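Local coordinates for ABC transporter sugar binding protein (Xanthomonas axonopodis pv. citri, PDB 3UOR), which probably binds maltose or related sugars in the periplasm and delivers them to an ABC transporter for uptake, at residues Thr144-Tyr149 against Ala358-Asp363; Ser160-Thr165 against Gly285-Pro290; Gln328-Phe333 against Arg344-Leu349. All blocks are in the same frame, centred on the assembly; numbering follows the deposited sequence.

Interaction 1 of 3, residues Thr144-Tyr149 against Ala358-Asp363; sequences TRLLFY and AHAFGD
L146 is the bump and F361 the flat seat. The isobutyl group of L146 leaves the strand toward helix 359-363 and settles over one face of the F361 ring. Its CD2 stands 3.7 Å from the centroid of that ring, 22° off the normal, which is a CH-pi contact displaced toward the rim. CG and CD1 continue the coverage along the same face, with L146 CG 3.4 Å from F361 CE1. The first torsion of L146 (chi1 51°) lodges CG between its own N and carbonyl carbon, on a side chain that already leaves the strand toward the helix. From there CD2 also enters the notch between the F361 ring and its own backbone, beside A360, meeting A360 CB at 3.7 Å and F361 N at 3.4 Å.

The rim of the F361 ring is bounded by other groups. T144 O lies near the ring plane, 3.6 Å from F361 CE1, and T144 CG2 borders the same edge at 4.0 Å from F361 CD1. F148 CZ reaches F361 CZ at 4.0 Å, the two side chains crossing at roughly a right angle. No hydrogen bond joins the two segments; just past 358-363, Q364 NE2 binds both T144 OG1 and R145 O, and T144 OG1 also pairs with I299 O.

All five touching residues are buried. The strand and helix axes approach to 9.5 Å and run almost antiparallel, at 166°. This is the helix-on-sheet packing of an alpha/beta lobe of a periplasmic binding protein, with L146 on the helix-covered face of the sheet.

Interaction 2 of 3, residues Ser160-Thr165 against Gly285-Pro290; sequences SQMPKT and GTAPLP
M162 and A287 make the first of two apolar contacts. The M162 chain is bent at chi2 (-70°) and again at chi3 (-86°), which curls it around the A287 methyl: M162 CG comes within 3.7 Å of A287 CB, and M162 CE returns to 3.8 Å from the same carbon. The second contact is between proline rings, looser at 4.2 Å from P163 CG to P290 CG.

Contacts of backbone carbonyls with carbon form the next group, and they centre on P290. P163 O lies 3.4 Å from P290 CG, while K164 O lies 3.2 Å from P290 CA, a CA-H...O contact whose angle at the hydrogen, 121°, is far from straight. T165 O adds a third carbonyl at 3.7 Å from P290 CB. The P290 ring is therefore bordered by successive backbone oxygens of the other segment, and it buries more area here than any other residue of the contact.

Direct hydrogen bonds between the two segments are absent, but a water supplies a polar link. It donates to P163 O at 2.8 Å and to P288 O at 2.8 Å, so two carbonyls that could not bond to each other share one bridging donor. One residue beyond P290, G291 pairs with the K164 backbone.

Around the contact, A287 is the last residue of strand 284-287, which pairs antiparallel with strand 134-150, and L147 of that strand touches both M162 and P290. T165 is the N-cap of helix 166-180, its OG1 bonded to E168 N, and M169 on that helix packs against P163 and P290. The segments thus join the start of this helix to the end of strand 284-287.

Interaction 3 of 3, residues Gln328-Phe333 against Arg344-Leu349; sequences QVQARF and RSTWKL
The first torsion of T346 (chi1 -53°) turns its two branches to different tasks: OG1 sits beside its own backbone N and reaches Q330, while CG2 is anti to that N and presses on the opposing helix. Q330 answers with a side chain whose CG is anti to its carbonyl carbon and which is extended beyond CG, carrying the amide off helix 327-337 across the T346 side chain at about a right angle.

The result is the one hydrogen bond between the segments, T346 OG1 donating to Q330 OE1 at 2.7 Å. The C=O...donor angle is 138°, and the hydroxyl is tilted 22° out of the carbonyl plane, a bent approach rather than one straight on to the oxygen. Both residues are buried, so the bond satisfies an amide oxygen and a hydroxyl away from bulk solvent. The other end of the amide, Q330 NE2, makes a weak bond to L324 O.

Beside the polar pair, T346 CG2 rests on the helix surface, 3.6 Å from the backbone A331 N and 3.7 Å from Q330 CB. The backbones come near here, with A331 CA 6.2 Å from T346 CA. Three residues further on, L349 supplies the second apolar touch: its CD1 lies 3.9 Å from A331 CB and 4.0 Å from Q328 N. L349 is covered by the helix more than any residue here except T346.

P327, at the start of helix 327-337, touches both T346 and L349. V329 and F333 of that helix pack on helix 39-52, with F333 also stacked on W140. The weakly bonded helix 344-348 reaches elsewhere through the salt bridge of R344 to E366 and the ring of W347 meeting F122, and L349 stands at the N-cap position, right before helix 350-353.

How the interactions relate
From the N terminus, strand 134-150 supplies 144-149, opening the long loop that closes only at 358-363, where interaction 1 joins that strand to helix 359-364; interactions 2 and 3 both fall within it. Interaction 2, from 160-165 to 285-290, ties the loop before helix 166-180 to the end of strand 284-287. Interaction 3 follows in series, a short loop joining helices 327-337 and 344-348. None of the loops cross. Interactions 1 and 2 share a sheet: strands 134-150 and 284-287 are neighbours, with L147 O 2.8 Å from A287 N. W347 brings interaction 3 to interaction 1, its CZ3 3.3 Å from A358 O. Interactions 2 and 3 do not touch, their nearest atoms about 9 Å apart.

Interaction 1 of 3, residues Thr144-Tyr149 against Ala358-Asp363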
loop_
_atom_site.group_PDB
_atom_site.type_symbol
_atom_site.label_atom_id
_atom_site.label_comp_id
_atom_site.label_asym_id
_atom_site.label_seq_id
_atom_site.Cartn_x
_atom_site.Cartn_y
_atom_site.Cartn_z
ATOM N N THR A 144 -1.496 3.206 1.586
ATOM C CA THR A 144 -0.853 3.968 0.525
ATOM C C THR A 144 0.103 4.977 1.169
ATOM O O THR A 144 -0.017 5.259 2.359
ATOM C CB THR A 144 -1.882 4.665 -0.385
ATOM O OG1 THR A 144 -1.220 5.209 -1.538
ATOM C CG2 THR A 144 -2.551 5.791 0.358
ATOM N N ARG A 145 1.054 5.504 0.396
ATOM C CA ARG A 145 2.135 6.321 0.947
ATOM C C ARG A 145 2.069 7.739 0.417
ATOM O O ARG A 145 1.884 7.948 -0.772
ATOM C CB ARG A 145 3.498 5.704 0.563
ATOM C CG ARG A 145 3.619 4.212 0.935
ATOM C CD ARG A 145 3.336 4.015 2.419
ATOM N NE ARG A 145 3.239 2.600 2.778
ATOM C CZ ARG A 145 4.290 1.796 2.944
ATOM N NH1 ARG A 145 5.528 2.270 2.784
ATOM N NH2 ARG A 145 4.105 0.517 3.269
ATOM N N LEU A 146 2.213 8.721 1.295
ATOM C CA LEU A 146 2.114 10.112 0.866
ATOM C C LEU A 146 2.979 10.943 1.813
ATOM O O LEU A 146 3.708 10.377 2.634
ATOM C CB LEU A 146 0.633 10.566 0.838
ATOM C CG LEU A 146 -0.249 10.333 2.068
ATOM C CD1 LEU A 146 0.377 10.952 3.312
ATOM C CD2 LEU A 146 -1.714 10.848 1.875
ATOM N N LEU A 147 2.915 12.270 1.728
ATOM C CA LEU A 147 3.836 13.108 2.506
ATOM C C LEU A 147 3.318 13.555 3.862
ATOM O O LEU A 147 2.324 14.248 3.940
ATOM C CB LEU A 147 4.223 14.364 1.712
ATOM C CG LEU A 147 4.778 14.138 0.307
ATOM C CD1 LEU A 147 4.830 15.463 -0.432
ATOM C CD2 LEU A 147 6.164 13.497 0.356
ATOM N N PHE A 148 4.009 13.170 4.926
ATOM C CA PHE A 148 3.859 13.820 6.221
ATOM C C PHE A 148 4.787 15.015 6.164
ATOM O O PHE A 148 5.896 14.893 5.660
ATOM C CB PHE A 148 4.302 12.876 7.353
ATOM C CG PHE A 148 3.345 11.758 7.606
ATOM C CD1 PHE A 148 2.501 11.782 8.713
ATOM C CD2 PHE A 148 3.252 10.702 6.729
ATOM C CE1 PHE A 148 1.597 10.753 8.942
ATOM C CE2 PHE A 148 2.334 9.673 6.953
ATOM C CZ PHE A 148 1.514 9.700 8.062
ATOM N N TYR A 149 4.352 16.165 6.676
ATOM C CA TYR A 149 5.153 17.376 6.566
ATOM C C TYR A 149 5.070 18.280 7.777
ATOM O O TYR A 149 4.047 18.315 8.463
ATOM C CB TYR A 149 4.790 18.176 5.314
ATOM C CG TYR A 149 3.425 18.816 5.341
ATOM C CD1 TYR A 149 2.268 18.061 5.106
ATOM C CD2 TYR A 149 3.285 20.176 5.594
ATOM C CE1 TYR A 149 0.999 18.653 5.124
ATOM C CE2 TYR A 149 2.028 20.780 5.612
ATOM C CZ TYR A 149 0.891 20.017 5.376
ATOM O OH TYR A 149 -0.335 20.627 5.378
ATOM N N ALA A 358 -6.566 12.680 8.066
ATOM C CA ALA A 358 -6.996 11.582 7.211
ATOM C C ALA A 358 -7.271 12.090 5.802
ATOM O O ALA A 358 -7.192 11.342 4.836
ATOM C CB ALA A 358 -8.240 10.875 7.794
ATOM N N HIS A 359 -7.565 13.380 5.681
ATOM C CA HIS A 359 -8.082 13.917 4.415
ATOM C C HIS A 359 -7.169 13.582 3.226
ATOM O O HIS A 359 -7.641 13.225 2.149
ATOM C CB HIS A 359 -8.292 15.437 4.527
ATOM C CG HIS A 359 -8.722 16.082 3.251
ATOM N ND1 HIS A 359 -10.046 16.330 2.954
ATOM C CD2 HIS A 359 -8.006 16.523 2.190
ATOM C CE1 HIS A 359 -10.125 16.899 1.763
ATOM N NE2 HIS A 359 -8.903 17.027 1.278
ATOM N N ALA A 360 -5.861 13.710 3.423
ATOM C CA ALA A 360 -4.925 13.540 2.319
ATOM C C ALA A 360 -4.953 12.112 1.784
ATOM O O ALA A 360 -4.931 11.895 0.572
ATOM C CB ALA A 360 -3.511 13.943 2.745
ATOM N N PHE A 361 -5.027 11.141 2.690
ATOM C CA PHE A 361 -5.193 9.737 2.314
ATOM C C PHE A 361 -6.479 9.509 1.541
ATOM O O PHE A 361 -6.478 8.866 0.499
ATOM C CB PHE A 361 -5.168 8.857 3.551
ATOM C CG PHE A 361 -3.823 8.792 4.210
ATOM C CD1 PHE A 361 -2.782 8.065 3.624
ATOM C CD2 PHE A 361 -3.594 9.446 5.414
ATOM C CE1 PHE A 361 -1.527 7.993 4.233
ATOM C CE2 PHE A 361 -2.337 9.391 6.027
ATOM C CZ PHE A 361 -1.301 8.652 5.431
ATOM N N GLY A 362 -7.576 10.068 2.038
ATOM C CA GLY A 362 -8.863 9.859 1.402
ATOM C C GLY A 362 -8.836 10.432 0.005
ATOM O O GLY A 362 -9.365 9.845 -0.924
ATOM N N ASP A 363 -8.202 11.579 -0.161
ATOM C CA ASP A 363 -8.064 12.141 -1.506
ATOM C C ASP A 363 -7.183 11.264 -2.428
ATOM O O ASP A 363 -7.511 11.050 -3.614
ATOM C CB ASP A 363 -7.478 13.556 -1.423
ATOM C CG ASP A 363 -7.398 14.234 -2.775
ATOM O OD1 ASP A 363 -8.444 14.599 -3.334
ATOM O OD2 ASP A 363 -6.286 14.397 -3.285
#

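Interaction 2 of 3, residues Ser160-Thr165 against Gly285-Pro290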
loop_
_atom_site.group_PDB
_atom_site.type_symbol
_atom_site.label_atom_id
_atom_site.label_comp_id
_atom_site.label_asym_id
_atom_site.label_seq_id
_atom_site.Cartn_x
_atom_site.Cartn_y
_atom_site.Cartn_z
ATOM N N SER A 160 2.763 28.257 2.090
ATOM C CA SER A 160 1.592 27.856 2.843
ATOM C C SER A 160 0.914 26.649 2.191
ATOM O O SER A 160 0.118 25.969 2.830
ATOM C CB SER A 160 0.590 29.004 2.913
ATOM O OG SER A 160 -0.087 29.157 1.675
ATOM N N GLN A 161 1.212 26.412 0.914
ATOM C CA GLN A 161 0.645 25.287 0.166
ATOM C C GLN A 161 1.695 24.196 -0.021
ATOM O O GLN A 161 2.868 24.479 -0.300
ATOM C CB GLN A 161 0.217 25.748 -1.236
ATOM C CG GLN A 161 -0.721 26.949 -1.262
ATOM C CD GLN A 161 -1.934 26.726 -0.412
ATOM O OE1 GLN A 161 -2.804 25.914 -0.748
ATOM N NE2 GLN A 161 -2.004 27.439 0.710
ATOM N N MET A 162 1.288 22.944 0.126
ATOM C CA MET A 162 2.160 21.850 -0.264
ATOM C C MET A 162 2.138 21.791 -1.785
ATOM O O MET A 162 1.156 22.191 -2.403
ATOM C CB MET A 162 1.717 20.522 0.361
ATOM C CG MET A 162 2.135 20.358 1.812
ATOM S SD MET A 162 3.914 20.138 1.980
ATOM C CE MET A 162 3.975 18.350 1.740
ATOM N N PRO A 163 3.244 21.327 -2.391
ATOM C CA PRO A 163 3.400 21.154 -3.846
ATOM C C PRO A 163 2.460 20.082 -4.374
ATOM O O PRO A 163 2.171 19.146 -3.624
ATOM C CB PRO A 163 4.844 20.652 -3.990
ATOM C CG PRO A 163 5.152 20.008 -2.639
ATOM C CD PRO A 163 4.438 20.894 -1.643
ATOM N N LYS A 164 1.995 20.206 -5.620
ATOM C CA LYS A 164 1.132 19.179 -6.200
ATOM C C LYS A 164 1.733 18.576 -7.451
ATOM O O LYS A 164 1.334 17.484 -7.864
ATOM C CB LYS A 164 -0.260 19.732 -6.535
ATOM C CG LYS A 164 -1.029 20.261 -5.334
ATOM C CD LYS A 164 -2.448 20.677 -5.734
ATOM C CE LYS A 164 -3.242 21.108 -4.510
ATOM N NZ LYS A 164 -4.710 21.050 -4.769
ATOM N N THR A 165 2.668 19.295 -8.072
ATOM C CA THR A 165 3.380 18.751 -9.211
ATOM C C THR A 165 4.814 18.407 -8.816
ATOM O O THR A 165 5.370 18.968 -7.872
ATOM C CB THR A 165 3.440 19.743 -10.359
ATOM O OG1 THR A 165 4.401 20.754 -10.038
ATOM C CG2 THR A 165 2.067 20.398 -10.573
ATOM N N GLY A 285 1.205 17.919 9.163
ATOM C CA GLY A 285 0.055 17.356 8.506
ATOM C C GLY A 285 0.435 16.343 7.469
ATOM O O GLY A 285 1.593 15.938 7.391
ATOM N N THR A 286 -0.545 15.945 6.667
ATOM C CA THR A 286 -0.328 14.998 5.600
ATOM C C THR A 286 -0.801 15.633 4.293
ATOM O O THR A 286 -1.731 16.428 4.304
ATOM C CB THR A 286 -1.137 13.729 5.867
ATOM O OG1 THR A 286 -2.514 14.074 5.963
ATOM C CG2 THR A 286 -0.716 13.084 7.174
ATOM N N ALA A 287 -0.161 15.296 3.174
ATOM C CA ALA A 287 -0.536 15.859 1.879
ATOM C C ALA A 287 -0.394 14.775 0.837
ATOM O O ALA A 287 0.512 13.961 0.904
ATOM C CB ALA A 287 0.360 17.076 1.500
ATOM N N PRO A 288 -1.280 14.766 -0.152
ATOM C CA PRO A 288 -1.184 13.662 -1.108
ATOM C C PRO A 288 0.068 13.807 -1.967
ATOM O O PRO A 288 0.662 14.872 -1.998
ATOM C CB PRO A 288 -2.478 13.783 -1.927
ATOM C CG PRO A 288 -2.953 15.177 -1.732
ATOM C CD PRO A 288 -2.377 15.700 -0.443
ATOM N N LEU A 289 0.463 12.742 -2.645
ATOM C CA LEU A 289 1.737 12.690 -3.359
ATOM C C LEU A 289 1.719 13.561 -4.618
ATOM O O LEU A 289 0.845 13.397 -5.465
ATOM C CB LEU A 289 2.001 11.221 -3.737
ATOM C CG LEU A 289 3.408 10.638 -3.759
ATOM C CD1 LEU A 289 4.163 10.940 -2.465
ATOM C CD2 LEU A 289 3.360 9.143 -4.041
ATOM N N PRO A 290 2.673 14.498 -4.754
ATOM C CA PRO A 290 2.685 15.225 -6.031
ATOM C C PRO A 290 2.913 14.279 -7.205
ATOM O O PRO A 290 3.578 13.257 -7.049
ATOM C CB PRO A 290 3.882 16.164 -5.881
ATOM C CG PRO A 290 4.012 16.351 -4.386
ATOM C CD PRO A 290 3.647 15.045 -3.788
HETATM O O HOH W 1 0.499 17.680 -1.888
#

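Interaction 3 of 3, residues Gln328-Phe333 against Arg344-Leu349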
loop_
_atom_site.group_PDB
_atom_site.type_symbol
_atom_site.label_atom_id
_atom_site.label_comp_id
_atom_site.label_asym_id
_atom_site.label_seq_id
_atom_site.Cartn_x
_atom_site.Cartn_y
_atom_site.Cartn_z
ATOM N N GLN A 328 -19.758 1.705 9.006
ATOM C CA GLN A 328 -19.583 2.023 10.424
ATOM C C GLN A 328 -18.581 1.098 11.104
ATOM O O GLN A 328 -17.848 1.503 12.005
ATOM C CB GLN A 328 -20.932 2.017 11.150
ATOM C CG GLN A 328 -21.869 3.070 10.590
ATOM C CD GLN A 328 -23.131 3.241 11.402
ATOM O OE1 GLN A 328 -23.288 2.647 12.474
ATOM N NE2 GLN A 328 -24.046 4.062 10.894
ATOM N N VAL A 329 -18.530 -0.144 10.653
ATOM C CA VAL A 329 -17.531 -1.060 11.167
ATOM C C VAL A 329 -16.130 -0.623 10.703
ATOM O O VAL A 329 -15.165 -0.657 11.469
ATOM C CB VAL A 329 -17.848 -2.473 10.738
ATOM C CG1 VAL A 329 -16.756 -3.423 11.194
ATOM C CG2 VAL A 329 -19.187 -2.872 11.330
ATOM N N GLN A 330 -16.043 -0.162 9.462
ATOM C CA GLN A 330 -14.778 0.265 8.893
ATOM C C GLN A 330 -14.257 1.538 9.585
ATOM O O GLN A 330 -13.054 1.665 9.845
ATOM C CB GLN A 330 -14.921 0.479 7.381
ATOM C CG GLN A 330 -15.308 -0.774 6.588
ATOM C CD GLN A 330 -15.083 -0.600 5.082
ATOM O OE1 GLN A 330 -15.138 0.513 4.558
ATOM N NE2 GLN A 330 -14.814 -1.689 4.397
ATOM N N ALA A 331 -15.163 2.474 9.862
ATOM C CA ALA A 331 -14.834 3.676 10.635
ATOM C C ALA A 331 -14.249 3.301 11.996
ATOM O O ALA A 331 -13.291 3.911 12.470
ATOM C CB ALA A 331 -16.082 4.553 10.824
ATOM N N ARG A 332 -14.835 2.296 12.627
ATOM C CA ARG A 332 -14.401 1.860 13.948
ATOM C C ARG A 332 -12.985 1.306 13.830
ATOM O O ARG A 332 -12.102 1.600 14.646
ATOM C CB ARG A 332 -15.358 0.778 14.443
ATOM C CG ARG A 332 -15.626 0.739 15.923
ATOM C CD ARG A 332 -16.746 -0.272 16.234
ATOM N NE ARG A 332 -18.087 0.320 16.130
ATOM C CZ ARG A 332 -19.147 -0.258 15.552
ATOM N NH1 ARG A 332 -19.055 -1.470 14.991
ATOM N NH2 ARG A 332 -20.310 0.388 15.532
ATOM N N PHE A 333 -12.775 0.502 12.791
ATOM C CA PHE A 333 -11.478 -0.096 12.514
ATOM C C PHE A 333 -10.428 0.976 12.314
ATOM O O PHE A 333 -9.323 0.893 12.863
ATOM C CB PHE A 333 -11.585 -0.957 11.258
ATOM C CG PHE A 333 -10.444 -1.920 11.065
ATOM C CD1 PHE A 333 -10.189 -2.911 11.998
ATOM C CD2 PHE A 333 -9.678 -1.876 9.914
ATOM C CE1 PHE A 333 -9.162 -3.818 11.808
ATOM C CE2 PHE A 333 -8.643 -2.769 9.718
ATOM C CZ PHE A 333 -8.386 -3.746 10.668
ATOM N N ARG A 344 -15.859 4.867 -0.445
ATOM C CA ARG A 344 -16.169 6.282 -0.285
ATOM C C ARG A 344 -17.141 6.552 0.828
ATOM O O ARG A 344 -17.045 7.571 1.505
ATOM C CB ARG A 344 -16.755 6.860 -1.561
ATOM C CG ARG A 344 -15.816 6.757 -2.686
ATOM C CD ARG A 344 -16.123 7.764 -3.737
ATOM N NE ARG A 344 -15.236 7.493 -4.859
ATOM C CZ ARG A 344 -15.451 6.519 -5.729
ATOM N NH1 ARG A 344 -16.529 5.751 -5.601
ATOM N NH2 ARG A 344 -14.596 6.317 -6.720
ATOM N N SER A 345 -18.088 5.652 1.030
ATOM C CA SER A 345 -19.123 5.975 1.996
ATOM C C SER A 345 -18.584 5.951 3.427
ATOM O O SER A 345 -19.062 6.684 4.284
ATOM C CB SER A 345 -20.396 5.133 1.795
ATOM O OG SER A 345 -20.177 3.770 2.066
ATOM N N THR A 346 -17.569 5.138 3.690
ATOM C CA THR A 346 -16.967 5.175 5.018
ATOM C C THR A 346 -16.280 6.513 5.215
ATOM O O THR A 346 -16.270 7.051 6.312
ATOM C CB THR A 346 -15.945 4.080 5.214
ATOM O OG1 THR A 346 -16.544 2.832 4.882
ATOM C CG2 THR A 346 -15.502 4.034 6.669
ATOM N N TRP A 347 -15.720 7.047 4.130
ATOM C CA TRP A 347 -15.008 8.320 4.174
ATOM C C TRP A 347 -15.950 9.497 4.381
ATOM O O TRP A 347 -15.503 10.573 4.769
ATOM C CB TRP A 347 -14.157 8.516 2.912
ATOM C CG TRP A 347 -12.822 7.780 3.033
ATOM C CD1 TRP A 347 -12.557 6.505 2.649
ATOM C CD2 TRP A 347 -11.618 8.278 3.636
ATOM N NE1 TRP A 347 -11.255 6.177 2.948
ATOM C CE2 TRP A 347 -10.661 7.249 3.568
ATOM C CE3 TRP A 347 -11.257 9.498 4.220
ATOM C CZ2 TRP A 347 -9.362 7.404 4.046
ATOM C CZ3 TRP A 347 -9.967 9.650 4.701
ATOM C CH2 TRP A 347 -9.031 8.604 4.607
ATOM N N LYS A 348 -17.246 9.291 4.133
ATOM C CA LYS A 348 -18.225 10.367 4.319
ATOM C C LYS A 348 -18.698 10.469 5.767
ATOM O O LYS A 348 -19.254 11.480 6.165
ATOM C CB LYS A 348 -19.423 10.205 3.376
ATOM C CG LYS A 348 -19.087 10.414 1.894
ATOM C CD LYS A 348 -20.247 9.982 1.013
ATOM C CE LYS A 348 -19.762 9.486 -0.352
ATOM N NZ LYS A 348 -20.471 8.227 -0.789
ATOM N N LEU A 349 -18.488 9.412 6.550
ATOM C CA LEU A 349 -18.846 9.437 7.971
ATOM C C LEU A 349 -18.063 10.523 8.703
ATOM O O LEU A 349 -16.870 10.719 8.459
ATOM C CB LEU A 349 -18.619 8.063 8.614
ATOM C CG LEU A 349 -19.513 6.962 8.043
ATOM C CD1 LEU A 349 -19.134 5.614 8.599
ATOM C CD2 LEU A 349 -21.008 7.274 8.355
#